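Beta 1-3 glucanase (Clostridium beijerinckii NCIMB 8052, PDB 5H4E) probably hydrolyses beta-1,3-linked glucans such as laminarin, as a member of glycoside hydrolase family 64. Local coordinates at residues 242-247 with 316-321; 280-285 with 306-311; 299-304 with 352-357. All blocks are in the same frame, centred on the assembly; numbering follows the deposited sequence.

Interaction 1. Residues 242-247 with 316-321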
ATOM      1  N   LEU A 242     -27.790   8.623   1.815  1.00 22.78           N
ATOM      2  CA  LEU A 242     -26.757   7.874   1.115  1.00 21.50           C
ATOM      3  C   LEU A 242     -26.992   6.406   1.401  1.00 23.73           C
ATOM      4  O   LEU A 242     -26.795   5.949   2.524  1.00 25.38           O
ATOM      5  CB  LEU A 242     -25.362   8.306   1.581  1.00 23.10           C
ATOM      6  CG  LEU A 242     -24.144   7.501   1.130  1.00 24.80           C
ATOM      7  CD1 LEU A 242     -24.163   7.319  -0.354  1.00 29.78           C
ATOM      8  CD2 LEU A 242     -22.883   8.251   1.534  1.00 22.24           C
ATOM      9  N   THR A 243     -27.427   5.666   0.395  1.00 23.27           N
ATOM     10  CA  THR A 243     -27.752   4.263   0.590  1.00 25.29           C
ATOM     11  C   THR A 243     -26.932   3.381  -0.321  1.00 28.67           C
ATOM     12  O   THR A 243     -26.907   3.591  -1.536  1.00 27.16           O
ATOM     13  CB  THR A 243     -29.235   4.000   0.340  1.00 25.92           C
ATOM     14  OG1 THR A 243     -30.007   4.864   1.183  1.00 26.46           O
ATOM     15  CG2 THR A 243     -29.578   2.547   0.638  1.00 28.08           C
ATOM     16  N   PHE A 244     -26.254   2.401   0.269  1.00 29.34           N
ATOM     17  CA  PHE A 244     -25.442   1.493  -0.516  1.00 28.48           C
ATOM     18  C   PHE A 244     -25.482   0.076   0.044  1.00 32.33           C
ATOM     19  O   PHE A 244     -25.804  -0.151   1.215  1.00 30.15           O
ATOM     20  CB  PHE A 244     -23.998   2.004  -0.608  1.00 29.09           C
ATOM     21  CG  PHE A 244     -23.200   1.844   0.661  1.00 27.36           C
ATOM     22  CD1 PHE A 244     -23.199   2.841   1.628  1.00 27.12           C
ATOM     23  CD2 PHE A 244     -22.420   0.712   0.868  1.00 28.30           C
ATOM     24  CE1 PHE A 244     -22.447   2.698   2.790  1.00 28.76           C
ATOM     25  CE2 PHE A 244     -21.668   0.566   2.027  1.00 27.44           C
ATOM     26  CZ  PHE A 244     -21.688   1.556   2.988  1.00 26.86           C
ATOM     27  N   THR A 245     -25.159  -0.876  -0.820  1.00 28.82           N
ATOM     28  CA  THR A 245     -25.122  -2.271  -0.442  1.00 30.28           C
ATOM     29  C   THR A 245     -23.770  -2.863  -0.798  1.00 35.17           C
ATOM     30  O   THR A 245     -23.266  -2.642  -1.896  1.00 32.46           O
ATOM     31  CB  THR A 245     -26.234  -3.064  -1.138  1.00 32.25           C
ATOM     32  OG1 THR A 245     -27.499  -2.455  -0.852  1.00 35.72           O
ATOM     33  CG2 THR A 245     -26.251  -4.508  -0.660  1.00 35.50           C
ATOM     34  N   CYS A 246     -23.174  -3.581   0.148  1.00 33.06           N
ATOM     35  CA  CYS A 246     -22.012  -4.415  -0.128  1.00 36.96           C
ATOM     36  C   CYS A 246     -22.292  -5.805   0.427  1.00 39.35           C
ATOM     37  O   CYS A 246     -23.442  -6.132   0.721  1.00 39.75           O
ATOM     38  CB  CYS A 246     -20.734  -3.817   0.476  1.00 34.63           C
ATOM     39  SG  CYS A 246     -20.770  -3.448   2.258  1.00 43.52           S
ATOM     40  N   ASP A 247     -21.257  -6.625   0.572  1.00 39.47           N
ATOM     41  CA  ASP A 247     -21.441  -7.980   1.090  1.00 43.76           C
ATOM     42  C   ASP A 247     -22.001  -7.992   2.516  1.00 42.10           C
ATOM     43  O   ASP A 247     -22.820  -8.847   2.853  1.00 45.34           O
ATOM     44  CB  ASP A 247     -20.120  -8.758   1.040  1.00 44.84           C
ATOM     45  CG  ASP A 247     -19.816  -9.306  -0.343  1.00 50.59           C
ATOM     46  OD1 ASP A 247     -20.482  -8.883  -1.312  1.00 55.21           O
ATOM     47  OD2 ASP A 247     -18.907 -10.158  -0.465  1.00 54.71           O
ATOM     48  N   ALA A 316     -25.184   3.941  -6.086  1.00 18.79           N
ATOM     49  CA  ALA A 316     -25.573   2.777  -6.887  1.00 24.81           C
ATOM     50  C   ALA A 316     -24.408   2.253  -7.738  1.00 25.34           C
ATOM     51  O   ALA A 316     -24.386   1.086  -8.114  1.00 25.25           O
ATOM     52  CB  ALA A 316     -26.767   3.113  -7.779  1.00 25.50           C
ATOM     53  N   HIS A 317     -23.433   3.114  -8.019  1.00 23.38           N
ATOM     54  CA  HIS A 317     -22.341   2.759  -8.927  1.00 24.71           C
ATOM     55  C   HIS A 317     -20.981   2.692  -8.244  1.00 25.85           C
ATOM     56  O   HIS A 317     -19.939   2.730  -8.908  1.00 23.75           O
ATOM     57  CB  HIS A 317     -22.291   3.751 -10.086  1.00 22.87           C
ATOM     58  CG  HIS A 317     -23.448   3.619 -11.029  1.00 25.94           C
ATOM     59  ND1 HIS A 317     -24.233   4.689 -11.402  1.00 28.85           N
ATOM     60  CD2 HIS A 317     -23.965   2.534 -11.660  1.00 26.01           C
ATOM     61  CE1 HIS A 317     -25.180   4.271 -12.228  1.00 28.94           C
ATOM     62  NE2 HIS A 317     -25.035   2.970 -12.405  1.00 27.28           N
ATOM     63  N   TRP A 318     -20.990   2.554  -6.924  1.00 22.47           N
ATOM     64  CA  TRP A 318     -19.747   2.430  -6.181  1.00 23.24           C
ATOM     65  C   TRP A 318     -18.944   1.195  -6.605  1.00 23.09           C
ATOM     66  O   TRP A 318     -17.729   1.154  -6.433  1.00 25.35           O
ATOM     67  CB  TRP A 318     -20.037   2.395  -4.681  1.00 24.91           C
ATOM     68  CG  TRP A 318     -20.282   3.761  -4.107  1.00 20.55           C
ATOM     69  CD1 TRP A 318     -20.354   4.943  -4.794  1.00 23.00           C
ATOM     70  CD2 TRP A 318     -20.455   4.087  -2.729  1.00 20.41           C
ATOM     71  NE1 TRP A 318     -20.571   5.984  -3.923  1.00 21.71           N
ATOM     72  CE2 TRP A 318     -20.640   5.486  -2.649  1.00 21.87           C
ATOM     73  CE3 TRP A 318     -20.471   3.332  -1.553  1.00 21.86           C
ATOM     74  CZ2 TRP A 318     -20.845   6.146  -1.437  1.00 21.32           C
ATOM     75  CZ3 TRP A 318     -20.676   3.987  -0.348  1.00 24.36           C
ATOM     76  CH2 TRP A 318     -20.849   5.383  -0.297  1.00 20.95           C
ATOM     77  N   ASN A 319     -19.621   0.205  -7.180  1.00 21.80           N
ATOM     78  CA  ASN A 319     -18.956  -0.999  -7.647  1.00 22.44           C
ATOM     79  C   ASN A 319     -18.635  -1.002  -9.148  1.00 23.87           C
ATOM     80  O   ASN A 319     -18.254  -2.037  -9.700  1.00 24.11           O
ATOM     81  CB  ASN A 319     -19.804  -2.232  -7.303  1.00 24.78           C
ATOM     82  CG  ASN A 319     -21.145  -2.271  -8.040  1.00 30.71           C
ATOM     83  OD1 ASN A 319     -21.450  -1.422  -8.884  1.00 32.60           O
ATOM     84  ND2 ASN A 319     -21.948  -3.285  -7.724  1.00 31.46           N
ATOM     85  N   ASN A 320     -18.795   0.138  -9.805  1.00 22.67           N
ATOM     86  CA  ASN A 320     -18.632   0.184 -11.255  1.00 22.96           C
ATOM     87  C   ASN A 320     -17.616   1.236 -11.687  1.00 21.87           C
ATOM     88  O   ASN A 320     -17.925   2.423 -11.731  1.00 22.39           O
ATOM     89  CB  ASN A 320     -19.983   0.445 -11.940  1.00 24.93           C
ATOM     90  CG  ASN A 320     -19.925   0.259 -13.460  1.00 24.29           C
ATOM     91  OD1 ASN A 320     -18.886   0.465 -14.089  1.00 26.99           O
ATOM     92  ND2 ASN A 320     -21.048  -0.135 -14.050  1.00 29.47           N
ATOM     93  N   SER A 321     -16.424   0.778 -12.068  1.00 20.74           N
ATOM     94  CA  SER A 321     -15.293   1.665 -12.319  1.00 20.64           C
ATOM     95  C   SER A 321     -15.517   2.586 -13.512  1.00 22.43           C
ATOM     96  O   SER A 321     -14.772   3.546 -13.715  1.00 21.52           O
ATOM     97  CB  SER A 321     -14.020   0.843 -12.522  1.00 23.66           C
ATOM     98  OG  SER A 321     -14.133   0.030 -13.671  1.00 23.98           O
TER
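The indole of Trp318 meets two side chains of the strand, Phe244 and Leu242. In the aromatic pair, the six-membered ring of the indole leans against the phenyl ring obliquely, neither stacked nor edge-to-face: the centroids lie 4.8 Å apart and the planes are inclined by 39°. Trp318 CZ3 sits over one face of the Phe244 ring, displaced toward its rim, and comes to 3.4 Å from Phe244 CD1. Phe244 adopts a chi1 of 74°, which wedges CG between its backbone N and carbonyl carbon and turns the ring face to the indole. On its own sheet, Phe244 also meets the ring of Tyr251 at a shallow angle.

The aliphatic part comes from Leu242, two residues earlier on the same strand, whose side chain crosses the indole at about a right angle. Its CD1 reaches Trp318 CZ2 at 3.7 Å, while CD2 rests 4.0 Å from Trp318 CH2. The leucine and the phenylalanine therefore meet successive parts of the benzenoid rim.

The polar end of the indole is held outside the contact: NE1 donates to Val311 O. The backbone around Trp318 folds as a type I turn closed by Asn320 N to His317 O at 3.0 Å. Ala306 of helix 294-309 also packs against the indole.

Strand 242-246, an outer strand of the four-stranded antiparallel sheet, thus meets the loop after helix 294-309, between these two segments, by apolar side-chain packing. With its partner in Val311 O, NE1 brings no unpaired donor to the strand.

Interaction 2. Residues 280-285 with 306-311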
ATOM      1  N   GLN A 280      -6.513  15.486   3.578  1.00 18.54           N
ATOM      2  CA  GLN A 280      -5.505  14.486   3.933  1.00 21.13           C
ATOM      3  C   GLN A 280      -6.171  13.193   4.375  1.00 20.34           C
ATOM      4  O   GLN A 280      -5.698  12.115   4.061  1.00 19.88           O
ATOM      5  CB  GLN A 280      -4.573  14.995   5.040  1.00 20.48           C
ATOM      6  CG  GLN A 280      -3.639  16.115   4.599  1.00 20.05           C
ATOM      7  CD  GLN A 280      -4.377  17.406   4.328  1.00 21.67           C
ATOM      8  OE1 GLN A 280      -5.173  17.863   5.155  1.00 23.56           O
ATOM      9  NE2 GLN A 280      -4.145  17.987   3.159  1.00 20.40           N
ATOM     10  N   GLU A 281      -7.282  13.296   5.096  1.00 19.25           N
ATOM     11  CA  GLU A 281      -7.957  12.097   5.558  1.00 18.17           C
ATOM     12  C   GLU A 281      -8.559  11.307   4.396  1.00 18.73           C
ATOM     13  O   GLU A 281      -8.602  10.073   4.432  1.00 20.08           O
ATOM     14  CB  GLU A 281      -9.028  12.452   6.588  1.00 19.10           C
ATOM     15  CG  GLU A 281      -8.412  12.710   7.953  1.00 22.36           C
ATOM     16  CD  GLU A 281      -9.361  13.347   8.947  1.00 27.53           C
ATOM     17  OE1 GLU A 281     -10.288  14.067   8.523  1.00 25.54           O
ATOM     18  OE2 GLU A 281      -9.168  13.132  10.164  1.00 25.79           O
ATOM     19  N   VAL A 282      -9.024  12.011   3.370  1.00 19.46           N
ATOM     20  CA  VAL A 282      -9.500  11.332   2.164  1.00 19.54           C
ATOM     21  C   VAL A 282      -8.351  10.577   1.494  1.00 17.76           C
ATOM     22  O   VAL A 282      -8.441   9.373   1.233  1.00 18.39           O
ATOM     23  CB  VAL A 282     -10.136  12.332   1.177  1.00 19.14           C
ATOM     24  CG1 VAL A 282     -10.296  11.718  -0.233  1.00 16.17           C
ATOM     25  CG2 VAL A 282     -11.476  12.808   1.719  1.00 17.85           C
ATOM     26  N   LEU A 283      -7.255  11.283   1.245  1.00 17.78           N
ATOM     27  CA  LEU A 283      -6.118  10.708   0.528  1.00 19.09           C
ATOM     28  C   LEU A 283      -5.456   9.571   1.277  1.00 21.21           C
ATOM     29  O   LEU A 283      -4.997   8.593   0.663  1.00 21.03           O
ATOM     30  CB  LEU A 283      -5.090  11.803   0.230  1.00 19.65           C
ATOM     31  CG  LEU A 283      -5.605  12.814  -0.786  1.00 19.50           C
ATOM     32  CD1 LEU A 283      -4.687  14.007  -0.858  1.00 16.97           C
ATOM     33  CD2 LEU A 283      -5.744  12.143  -2.156  1.00 18.38           C
ATOM     34  N   LEU A 284      -5.435   9.671   2.603  1.00 21.12           N
ATOM     35  CA  LEU A 284      -4.693   8.713   3.419  1.00 18.69           C
ATOM     36  C   LEU A 284      -5.551   7.647   4.083  1.00 21.73           C
ATOM     37  O   LEU A 284      -5.045   6.598   4.478  1.00 23.46           O
ATOM     38  CB  LEU A 284      -3.903   9.457   4.487  1.00 18.54           C
ATOM     39  CG  LEU A 284      -2.829  10.390   3.933  1.00 20.49           C
ATOM     40  CD1 LEU A 284      -2.228  11.238   5.052  1.00 22.66           C
ATOM     41  CD2 LEU A 284      -1.753   9.609   3.212  1.00 20.27           C
ATOM     42  N   GLY A 285      -6.843   7.912   4.224  1.00 19.22           N
ATOM     43  CA  GLY A 285      -7.746   6.943   4.815  1.00 21.44           C
ATOM     44  C   GLY A 285      -7.573   6.817   6.320  1.00 24.01           C
ATOM     45  O   GLY A 285      -7.963   5.815   6.917  1.00 25.19           O
ATOM     46  N   ALA A 306     -15.036   6.258  -2.018  1.00 15.36           N
ATOM     47  CA  ALA A 306     -15.958   6.984  -2.903  1.00 16.01           C
ATOM     48  C   ALA A 306     -15.526   8.445  -3.080  1.00 16.24           C
ATOM     49  O   ALA A 306     -15.693   9.038  -4.158  1.00 16.29           O
ATOM     50  CB  ALA A 306     -17.389   6.905  -2.364  1.00 18.12           C
ATOM     51  N   PHE A 307     -14.956   9.027  -2.031  1.00 15.66           N
ATOM     52  CA  PHE A 307     -14.369  10.353  -2.167  1.00 15.59           C
ATOM     53  C   PHE A 307     -13.219  10.335  -3.154  1.00 16.45           C
ATOM     54  O   PHE A 307     -13.210  11.132  -4.089  1.00 17.06           O
ATOM     55  CB  PHE A 307     -13.910  10.895  -0.816  1.00 15.36           C
ATOM     56  CG  PHE A 307     -14.983  11.653  -0.087  1.00 17.61           C
ATOM     57  CD1 PHE A 307     -15.475  12.842  -0.602  1.00 21.22           C
ATOM     58  CD2 PHE A 307     -15.499  11.181   1.115  1.00 18.30           C
ATOM     59  CE1 PHE A 307     -16.472  13.554   0.071  1.00 20.43           C
ATOM     60  CE2 PHE A 307     -16.504  11.889   1.783  1.00 17.93           C
ATOM     61  CZ  PHE A 307     -16.970  13.073   1.259  1.00 18.59           C
ATOM     62  N   ASN A 308     -12.266   9.418  -2.983  1.00 15.61           N
ATOM     63  CA  ASN A 308     -11.148   9.339  -3.922  1.00 15.38           C
ATOM     64  C   ASN A 308     -11.582   9.125  -5.372  1.00 17.01           C
ATOM     65  O   ASN A 308     -10.956   9.650  -6.303  1.00 17.15           O
ATOM     66  CB  ASN A 308     -10.191   8.216  -3.526  1.00 16.16           C
ATOM     67  CG  ASN A 308      -9.294   8.615  -2.382  1.00 17.10           C
ATOM     68  OD1 ASN A 308      -8.289   9.293  -2.581  1.00 20.32           O
ATOM     69  ND2 ASN A 308      -9.677   8.240  -1.173  1.00 17.03           N
ATOM     70  N   ARG A 309     -12.652   8.357  -5.547  1.00 16.02           N
ATOM     71  CA  ARG A 309     -13.150   7.997  -6.876  1.00 13.97           C
ATOM     72  C   ARG A 309     -14.169   9.007  -7.416  1.00 15.91           C
ATOM     73  O   ARG A 309     -14.628   8.872  -8.558  1.00 16.82           O
ATOM     74  CB  ARG A 309     -13.773   6.594  -6.836  1.00 13.93           C
ATOM     75  CG  ARG A 309     -12.752   5.472  -6.592  1.00 15.78           C
ATOM     76  CD  ARG A 309     -13.424   4.160  -6.164  1.00 14.81           C
ATOM     77  NE  ARG A 309     -12.446   3.086  -5.993  1.00 17.17           N
ATOM     78  CZ  ARG A 309     -12.703   1.921  -5.401  1.00 21.19           C
ATOM     79  NH1 ARG A 309     -13.911   1.675  -4.895  1.00 19.45           N
ATOM     80  NH2 ARG A 309     -11.741   1.005  -5.293  1.00 19.52           N
ATOM     81  N   HIS A 310     -14.474  10.025  -6.605  1.00 16.53           N
ATOM     82  CA  HIS A 310     -15.490  11.051  -6.891  1.00 18.65           C
ATOM     83  C   HIS A 310     -16.830  10.424  -7.307  1.00 16.97           C
ATOM     84  O   HIS A 310     -17.343  10.687  -8.389  1.00 17.04           O
ATOM     85  CB  HIS A 310     -14.996  12.034  -7.973  1.00 16.70           C
ATOM     86  CG  HIS A 310     -15.791  13.308  -8.053  1.00 18.13           C
ATOM     87  ND1 HIS A 310     -15.260  14.539  -7.720  1.00 18.22           N
ATOM     88  CD2 HIS A 310     -17.065  13.548  -8.455  1.00 19.32           C
ATOM     89  CE1 HIS A 310     -16.175  15.479  -7.903  1.00 17.53           C
ATOM     90  NE2 HIS A 310     -17.277  14.905  -8.350  1.00 19.95           N
ATOM     91  N   VAL A 311     -17.401   9.601  -6.434  1.00 18.41           N
ATOM     92  CA  VAL A 311     -18.712   9.008  -6.682  1.00 17.65           C
ATOM     93  C   VAL A 311     -19.589   9.031  -5.425  1.00 19.94           C
ATOM     94  O   VAL A 311     -20.553   8.266  -5.326  1.00 19.65           O
ATOM     95  CB  VAL A 311     -18.606   7.543  -7.193  1.00 19.48           C
ATOM     96  CG1 VAL A 311     -18.188   7.504  -8.667  1.00 18.54           C
ATOM     97  CG2 VAL A 311     -17.656   6.712  -6.313  1.00 18.84           C
TER
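Asn308 reaches from helix 294-309 to the backbone of helix 279-284, its ND2 donating to Val282 O at 2.9 Å with a nearly straight N-H...O angle of 166°. Asn308 CG lies anti to its carbonyl carbon, beside the backbone N (chi1 -78°), which brings the amide to this oxygen. The acceptor lies close to the plane of the asparagine amide, but the donor stands above the carbonyl plane, 54° out of it, and so misses the lone-pair directions. Beside this bond, Val282 CG1 lies 3.7 Å from Asn308 ND2 and 3.8 Å from Phe307 CB. The other valine branch, CG2, leans obliquely on the start of the Phe307 ring. Leu283 points its CB away, yet its CD2 bends back to 3.8 Å from Asn308 OD1.

The next shell fixes the amide. ND2 also donates to Cys304 O one turn earlier in its own helix, and OD1 accepts from Asn331 ND2, which leaves little freedom for the amide to flip. Ile230 of helix 227-236 touches both Val282 and Phe307 and extends the apolar packing.

Both helices end here: Gly285 leaves the first with positive phi, and His310 terminates the second in a Schellman motif, Val311 N bonding to Ala306 O at 2.9 Å.

A buried amide thus bridges two helix ends, its oxygen and nitrogen both satisfied; Val282 CG1 packs beside the donor nitrogen and Leu283 CD2 beside the oxygen.

Interaction 3. Residues 299-304 with 352-357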
ATOM      1  N   ILE A 299     -17.992   0.932   6.535  1.00 23.86           N
ATOM      2  CA  ILE A 299     -18.603   2.177   6.062  1.00 24.73           C
ATOM      3  C   ILE A 299     -17.546   3.236   5.766  1.00 21.50           C
ATOM      4  O   ILE A 299     -17.588   3.894   4.724  1.00 19.44           O
ATOM      5  CB  ILE A 299     -19.596   2.753   7.086  1.00 25.10           C
ATOM      6  CG1 ILE A 299     -20.888   1.937   7.096  1.00 24.62           C
ATOM      7  CG2 ILE A 299     -19.870   4.237   6.796  1.00 22.05           C
ATOM      8  CD1 ILE A 299     -21.722   2.154   8.340  1.00 26.69           C
ATOM      9  N   LYS A 300     -16.587   3.398   6.680  1.00 20.70           N
ATOM     10  CA  LYS A 300     -15.505   4.366   6.479  1.00 20.44           C
ATOM     11  C   LYS A 300     -14.679   4.033   5.230  1.00 20.04           C
ATOM     12  O   LYS A 300     -14.255   4.931   4.499  1.00 18.79           O
ATOM     13  CB  LYS A 300     -14.603   4.424   7.723  1.00 23.76           C
ATOM     14  CG  LYS A 300     -15.282   5.090   8.917  1.00 24.13           C
ATOM     15  CD  LYS A 300     -14.455   5.000  10.196  1.00 24.78           C
ATOM     16  CE  LYS A 300     -15.296   5.440  11.384  1.00 26.70           C
ATOM     17  NZ  LYS A 300     -14.480   5.643  12.623  1.00 26.18           N
ATOM     18  N   ALA A 301     -14.475   2.741   4.981  1.00 21.72           N
ATOM     19  CA  ALA A 301     -13.716   2.298   3.811  1.00 21.04           C
ATOM     20  C   ALA A 301     -14.444   2.691   2.522  1.00 20.57           C
ATOM     21  O   ALA A 301     -13.846   3.204   1.569  1.00 17.05           O
ATOM     22  CB  ALA A 301     -13.491   0.792   3.863  1.00 22.07           C
ATOM     23  N   GLN A 302     -15.745   2.441   2.501  1.00 19.83           N
ATOM     24  CA  GLN A 302     -16.541   2.750   1.324  1.00 21.13           C
ATOM     25  C   GLN A 302     -16.595   4.250   1.074  1.00 19.65           C
ATOM     26  O   GLN A 302     -16.473   4.696  -0.064  1.00 19.35           O
ATOM     27  CB  GLN A 302     -17.941   2.192   1.485  1.00 20.02           C
ATOM     28  CG  GLN A 302     -17.971   0.693   1.507  1.00 21.04           C
ATOM     29  CD  GLN A 302     -18.138   0.110   0.123  1.00 27.60           C
ATOM     30  OE1 GLN A 302     -18.280   0.849  -0.857  1.00 28.77           O
ATOM     31  NE2 GLN A 302     -18.152  -1.220   0.032  1.00 26.68           N
ATOM     32  N   VAL A 303     -16.778   5.026   2.136  1.00 19.44           N
ATOM     33  CA  VAL A 303     -16.905   6.475   1.995  1.00 21.05           C
ATOM     34  C   VAL A 303     -15.569   7.079   1.554  1.00 18.50           C
ATOM     35  O   VAL A 303     -15.508   7.901   0.637  1.00 17.56           O
ATOM     36  CB  VAL A 303     -17.406   7.116   3.314  1.00 23.31           C
ATOM     37  CG1 VAL A 303     -17.276   8.623   3.274  1.00 18.67           C
ATOM     38  CG2 VAL A 303     -18.878   6.699   3.573  1.00 21.50           C
ATOM     39  N   CYS A 304     -14.482   6.642   2.171  1.00 17.47           N
ATOM     40  CA  CYS A 304     -13.174   7.132   1.754  1.00 17.76           C
ATOM     41  C   CYS A 304     -12.900   6.826   0.273  1.00 16.43           C
ATOM     42  O   CYS A 304     -12.490   7.702  -0.496  1.00 15.08           O
ATOM     43  CB  CYS A 304     -12.077   6.519   2.628  1.00 20.46           C
ATOM     44  SG  CYS A 304     -10.426   7.117   2.235  1.00 21.91           S
ATOM     45  N   ASP A 352      -8.414   1.093  -1.842  1.00 19.76           N
ATOM     46  CA  ASP A 352      -8.704   0.740  -3.222  1.00 18.52           C
ATOM     47  C   ASP A 352      -9.259  -0.679  -3.353  1.00 16.86           C
ATOM     48  O   ASP A 352      -9.757  -1.051  -4.416  1.00 19.76           O
ATOM     49  CB  ASP A 352      -7.453   0.902  -4.094  1.00 19.74           C
ATOM     50  CG  ASP A 352      -7.746   1.630  -5.410  1.00 18.71           C
ATOM     51  OD1 ASP A 352      -8.915   1.612  -5.860  1.00 19.26           O
ATOM     52  OD2 ASP A 352      -6.815   2.233  -5.987  1.00 16.12           O
ATOM     53  N   ASP A 353      -9.187  -1.465  -2.279  1.00 20.45           N
ATOM     54  CA  ASP A 353      -9.730  -2.820  -2.311  1.00 20.29           C
ATOM     55  C   ASP A 353     -11.254  -2.812  -2.115  1.00 24.35           C
ATOM     56  O   ASP A 353     -11.911  -3.856  -2.217  1.00 19.97           O
ATOM     57  CB  ASP A 353      -9.030  -3.723  -1.275  1.00 27.77           C
ATOM     58  CG  ASP A 353      -9.144  -3.205   0.147  1.00 29.18           C
ATOM     59  OD1 ASP A 353      -9.116  -1.970   0.359  1.00 27.16           O
ATOM     60  OD2 ASP A 353      -9.254  -4.050   1.057  1.00 35.38           O
ATOM     61  N   VAL A 354     -11.817  -1.628  -1.866  1.00 21.11           N
ATOM     62  CA  VAL A 354     -13.276  -1.500  -1.845  1.00 22.47           C
ATOM     63  C   VAL A 354     -13.817  -1.921  -3.208  1.00 21.03           C
ATOM     64  O   VAL A 354     -13.420  -1.358  -4.234  1.00 21.25           O
ATOM     65  CB  VAL A 354     -13.734  -0.081  -1.500  1.00 19.47           C
ATOM     66  CG1 VAL A 354     -15.226   0.065  -1.744  1.00 21.75           C
ATOM     67  CG2 VAL A 354     -13.414   0.222  -0.043  1.00 21.39           C
ATOM     68  N   PHE A 355     -14.689  -2.940  -3.190  1.00 19.46           N
ATOM     69  CA  PHE A 355     -15.267  -3.548  -4.387  1.00 21.66           C
ATOM     70  C   PHE A 355     -14.194  -4.143  -5.298  1.00 23.09           C
ATOM     71  O   PHE A 355     -14.371  -4.238  -6.512  1.00 24.54           O
ATOM     72  CB  PHE A 355     -16.141  -2.540  -5.140  1.00 23.22           C
ATOM     73  CG  PHE A 355     -17.503  -2.335  -4.511  1.00 24.42           C
ATOM     74  CD1 PHE A 355     -17.907  -1.082  -4.075  1.00 22.47           C
ATOM     75  CD2 PHE A 355     -18.372  -3.407  -4.354  1.00 28.01           C
ATOM     76  CE1 PHE A 355     -19.156  -0.899  -3.488  1.00 26.78           C
ATOM     77  CE2 PHE A 355     -19.626  -3.234  -3.772  1.00 30.45           C
ATOM     78  CZ  PHE A 355     -20.016  -1.978  -3.338  1.00 27.05           C
ATOM     79  N   ASP A 356     -13.084  -4.547  -4.675  1.00 21.88           N
ATOM     80  CA  ASP A 356     -12.061  -5.416  -5.277  1.00 23.29           C
ATOM     81  C   ASP A 356     -11.345  -4.832  -6.496  1.00 24.25           C
ATOM     82  O   ASP A 356     -11.118  -5.538  -7.480  1.00 22.59           O
ATOM     83  CB  ASP A 356     -12.680  -6.764  -5.666  1.00 27.97           C
ATOM     84  CG  ASP A 356     -13.473  -7.384  -4.532  1.00 31.52           C
ATOM     85  OD1 ASP A 356     -12.942  -7.458  -3.403  1.00 29.01           O
ATOM     86  OD2 ASP A 356     -14.633  -7.783  -4.776  1.00 40.99           O
ATOM     87  N   PHE A 357     -10.961  -3.562  -6.418  1.00 18.85           N
ATOM     88  CA  PHE A 357     -10.228  -2.941  -7.519  1.00 18.57           C
ATOM     89  C   PHE A 357      -8.724  -2.882  -7.259  1.00 18.93           C
ATOM     90  O   PHE A 357      -7.952  -2.352  -8.078  1.00 17.31           O
ATOM     91  CB  PHE A 357     -10.785  -1.535  -7.789  1.00 21.33           C
ATOM     92  CG  PHE A 357     -12.158  -1.549  -8.412  1.00 19.73           C
ATOM     93  CD1 PHE A 357     -12.317  -1.889  -9.751  1.00 22.81           C
ATOM     94  CD2 PHE A 357     -13.280  -1.224  -7.663  1.00 18.85           C
ATOM     95  CE1 PHE A 357     -13.579  -1.918 -10.329  1.00 22.09           C
ATOM     96  CE2 PHE A 357     -14.551  -1.249  -8.229  1.00 21.63           C
ATOM     97  CZ  PHE A 357     -14.700  -1.599  -9.563  1.00 19.63           C
TER
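The carboxamide of Gln302 stands steeply against the ring of Phe355, the two planes 74° apart. NE2 lies over one ring face, 3.7 Å from Phe355 CE1; OE1 lies outside the rim by CE1, 3.3 Å from that carbon. Seen from the amide, Phe355 CE1 is nearly in its plane, beyond the OE1/NE2 end, whereas Val354 CG1 stands over one amide face, 3.3 Å from Gln302 OE1 and 3.5 Å from Gln302 CD. A sharp bend in the glutamine chain, chi2 -90°, swings the amide round to these two residues. Phe244 and Trp318 touch the Gln302 side chain too, so the amide is set among hydrophobic groups.

The second valine branch turns to the helix backbone. Val354 CG2 lies 3.4 Å from Ala301 O and 3.9 Å from Ala301 CB, so the valine fits against the helix surface between Ala301 and Gln302, and also touches Ala305 one turn on.

The loop presents both residues from a tight turn. Asp356 N bonds to Asp353 O at 2.8 Å, with Val354 and Phe355 at the corners and Phe355 in a positive-phi conformation close to that of a type II beta turn. Arg309 also donates to Val354 O, tying the turn to the helix.

What results is a turn of the loop before strand 361-363 docked on helix 294-309 in the mixed alpha/beta domain, which, as in related GH64 enzymes, probably faces the beta-rich domain across a broad groove.

How the interactions relate
Of the segments involved, strand 242-246 comes first along the chain from the N terminus, and interaction 1 closes a long loop by bringing 316-321 back to it. Nested within that loop, interaction 2 closes a short one between 280-285 and 306-311. Interaction 3 starts at 299-304, inside both loops, and ends at 352-357, beyond them, so it crosses the other two. Helix 294-309 serves interactions 2 and 3 with successive turns, and a salt bridge from Arg309 to Asp352 joins them. Trp318 O packs on Phe355, linking interactions 1 and 3. Together the contacts tie the four-stranded antiparallel sheet, helix 279-284 and two later loops around helix 294-309.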